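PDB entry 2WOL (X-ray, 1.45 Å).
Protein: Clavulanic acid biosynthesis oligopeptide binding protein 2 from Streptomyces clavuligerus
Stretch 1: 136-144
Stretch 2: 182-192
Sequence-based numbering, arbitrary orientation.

Stretch 1 (136-144) GPTYLIPLL
Stretch 2 182-192: DFDHLMAQPCA

Residues 136-144 and 182-192 pack mainly through apolar side chains, burying 385 Å² with no hydrogen bond between them. Stretch 1 is extended at Pro137 (phi/psi -64/150), turns at Thr138 and is helical by Ile141. Stretch 2 runs as a helix from Phe183, through a type I turn from Leu186 to Gln189, into a 3-10 segment at 190-192. The backbones come nearest at Leu140 and Leu186, whose CA atoms lie 7.5 Å apart.

Leu140 (m, t) is the principal bump. Its CA-to-CB bond points sideways, but its end enters a hollow lined by Phe183 (t, chi2 75°), Leu186, Met187 (m, m, chi3 95°) and Cys191: Leu140 CD2 lies 3.7 Å from Phe183 CE1, 3.7 Å from Met187 CE and 4.0 Å from Leu186 CD1, and Leu140 CD1 lies 4.4 Å from Cys191 SG. These residues and Leu143 are buried, where apolar side chains need no polar partner.

Leu186 (m, t) points toward stretch 1: Leu186 CD1 reaches Leu143 CD1 at 3.5 Å and Leu186 CD2 reaches Tyr139 CB at 3.9 Å. Partly exposed Tyr139 (m, chi2 97°) leads its end away, its OH hydrogen-bonded elsewhere in the structure. Leu143 CD1 (m, t) also meets the Phe183 ring edge, 4.4 Å from Phe183 CD1. Compact Cys191 (p) places Cys191 SG 4.2 Å from Pro137 O.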

# COMPACT_ATOMS: atom_id res chain seq x y z
N GLY A 136 11.99 3.64 -4.26
CA GLY A 136 11.35 3.16 -3.04
C GLY A 136 10.87 4.27 -2.12
O GLY A 136 11.04 5.45 -2.43
N PRO A 137 10.26 3.89 -0.99
CA PRO A 137 9.74 4.88 -0.03
C PRO A 137 10.83 5.74 0.59
O PRO A 137 11.97 5.29 0.75
CB PRO A 137 9.06 4.01 1.04
CG PRO A 137 8.82 2.70 0.38
CD PRO A 137 9.97 2.51 -0.56
N THR A 138 10.48 6.98 0.94
CA THR A 138 11.45 7.94 1.48
C THR A 138 10.97 8.59 2.78
O THR A 138 11.45 9.66 3.16
CB THR A 138 11.78 9.04 0.44
OG1 THR A 138 10.57 9.69 0.04
CG2 THR A 138 12.48 8.44 -0.78
N TYR A 139 10.03 7.94 3.46
CA TYR A 139 9.56 8.40 4.77
C TYR A 139 10.69 8.67 5.76
O TYR A 139 10.59 9.57 6.60
CB TYR A 139 8.60 7.38 5.38
CG TYR A 139 7.33 7.21 4.59
CD1 TYR A 139 7.19 6.18 3.67
CD2 TYR A 139 6.27 8.10 4.76
CE1 TYR A 139 6.02 6.03 2.93
CE2 TYR A 139 5.10 7.97 4.03
CZ TYR A 139 4.98 6.93 3.12
OH TYR A 139 3.82 6.80 2.40
N LEU A 140 11.77 7.90 5.66
CA LEU A 140 12.88 8.02 6.60
C LEU A 140 13.67 9.33 6.47
O LEU A 140 14.27 9.79 7.45
CB LEU A 140 13.82 6.82 6.48
CG LEU A 140 13.23 5.51 7.00
CD1 LEU A 140 14.01 4.31 6.47
CD2 LEU A 140 13.19 5.49 8.53
N ILE A 141 13.66 9.92 5.28
CA ILE A 141 14.50 11.10 5.01
C ILE A 141 14.15 12.31 5.90
O ILE A 141 15.01 12.78 6.64
CB ILE A 141 14.55 11.45 3.49
CG1 ILE A 141 15.23 10.32 2.71
CG2 ILE A 141 15.27 12.78 3.27
CD1 ILE A 141 15.32 10.53 1.20
N PRO A 142 12.89 12.80 5.87
CA PRO A 142 12.60 13.93 6.77
C PRO A 142 12.73 13.60 8.26
O PRO A 142 13.00 14.50 9.07
CB PRO A 142 11.16 14.31 6.43
CG PRO A 142 10.59 13.13 5.73
CD PRO A 142 11.73 12.44 5.04
N LEU A 143 12.54 12.34 8.63
CA LEU A 143 12.63 11.92 10.02
C LEU A 143 14.06 11.87 10.55
O LEU A 143 14.28 11.94 11.76
CB LEU A 143 11.94 10.57 10.23
CG LEU A 143 10.41 10.56 10.15
CD1 LEU A 143 9.92 9.12 10.18
CD2 LEU A 143 9.78 11.37 11.29
N LEU A 144 15.03 11.75 9.64
CA LEU A 144 16.43 11.57 10.05
C LEU A 144 17.40 12.65 9.56
O LEU A 144 18.53 12.74 10.05
CB LEU A 144 16.93 10.18 9.66
CG LEU A 144 16.27 8.99 10.36
CD1 LEU A 144 16.64 7.69 9.68
CD2 LEU A 144 16.63 8.94 11.85
N ASP A 182 4.69 5.73 14.59
CA ASP A 182 4.62 4.55 13.72
C ASP A 182 5.98 4.01 13.25
O ASP A 182 6.06 3.33 12.23
CB ASP A 182 3.71 4.84 12.52
CG ASP A 182 2.28 5.16 12.92
OD1 ASP A 182 1.91 4.97 14.10
OD2 ASP A 182 1.52 5.62 12.04
N PHE A 183 7.04 4.29 14.01
CA PHE A 183 8.38 3.95 13.53
C PHE A 183 8.64 2.45 13.31
O PHE A 183 9.37 2.07 12.38
CB PHE A 183 9.47 4.58 14.41
CG PHE A 183 10.80 4.70 13.72
CD1 PHE A 183 11.01 5.69 12.76
CD2 PHE A 183 11.84 3.84 14.04
CE1 PHE A 183 12.23 5.80 12.11
CE2 PHE A 183 13.08 3.95 13.40
CZ PHE A 183 13.27 4.94 12.44
N ASP A 184 8.05 1.59 14.14
CA ASP A 184 8.19 0.14 13.94
C ASP A 184 7.73 -0.28 12.53
O ASP A 184 8.26 -1.23 11.95
CB ASP A 184 7.38 -0.66 14.97
CG ASP A 184 8.13 -0.92 16.28
OD1 ASP A 184 9.37 -0.70 16.36
OD2 ASP A 184 7.47 -1.37 17.23
N HIS A 185 6.74 0.44 12.00
CA HIS A 185 6.24 0.18 10.65
C HIS A 185 7.28 0.49 9.60
O HIS A 185 7.46 -0.27 8.64
CB HIS A 185 4.97 0.97 10.38
CG HIS A 185 3.78 0.49 11.15
ND1 HIS A 185 2.93 -0.48 10.66
CD2 HIS A 185 3.32 0.82 12.37
CE1 HIS A 185 1.98 -0.72 11.55
NE2 HIS A 185 2.19 0.06 12.60
N LEU A 186 7.99 1.60 9.78
CA LEU A 186 9.06 1.97 8.87
C LEU A 186 10.20 0.95 8.91
O LEU A 186 10.82 0.67 7.89
CB LEU A 186 9.58 3.38 9.16
CG LEU A 186 8.56 4.53 9.11
CD1 LEU A 186 9.29 5.86 9.22
CD2 LEU A 186 7.67 4.50 7.86
N MET A 187 10.43 0.37 10.09
CA MET A 187 11.47 -0.63 10.25
C MET A 187 11.06 -2.00 9.72
O MET A 187 11.87 -2.93 9.71
CB MET A 187 11.91 -0.72 11.72
CG MET A 187 12.65 0.52 12.22
SD MET A 187 14.14 0.92 11.27
CE MET A 187 13.56 2.14 10.10
N ALA A 188 9.81 -2.12 9.28
CA ALA A 188 9.28 -3.36 8.71
C ALA A 188 9.29 -3.34 7.18
O ALA A 188 8.90 -4.31 6.54
CB ALA A 188 7.86 -3.62 9.24
N GLN A 189 9.74 -2.22 6.61
CA GLN A 189 9.76 -2.04 5.16
C GLN A 189 11.09 -2.50 4.56
O GLN A 189 12.13 -2.35 5.21
CB GLN A 189 9.44 -0.58 4.81
CG GLN A 189 8.17 -0.02 5.48
CD GLN A 189 6.93 -0.91 5.32
OE1 GLN A 189 6.14 -1.09 6.25
NE2 GLN A 189 6.76 -1.46 4.12
N PRO A 190 11.07 -3.07 3.35
CA PRO A 190 12.32 -3.59 2.75
C PRO A 190 13.44 -2.57 2.55
O PRO A 190 14.61 -2.96 2.47
CB PRO A 190 11.86 -4.20 1.41
CG PRO A 190 10.50 -3.64 1.16
CD PRO A 190 9.90 -3.34 2.50
N CYS A 191 13.12 -1.28 2.48
CA CYS A 191 14.17 -0.26 2.39
C CYS A 191 14.98 -0.14 3.69
O CYS A 191 16.02 0.51 3.71
CB CYS A 191 13.60 1.10 1.95
SG CYS A 191 12.53 1.92 3.12
N ALA A 192 14.51 -0.78 4.76
CA ALA A 192 15.23 -0.83 6.03
C ALA A 192 15.84 -2.20 6.33
O ALA A 192 16.42 -2.41 7.40
CB ALA A 192 14.33 -0.37 7.17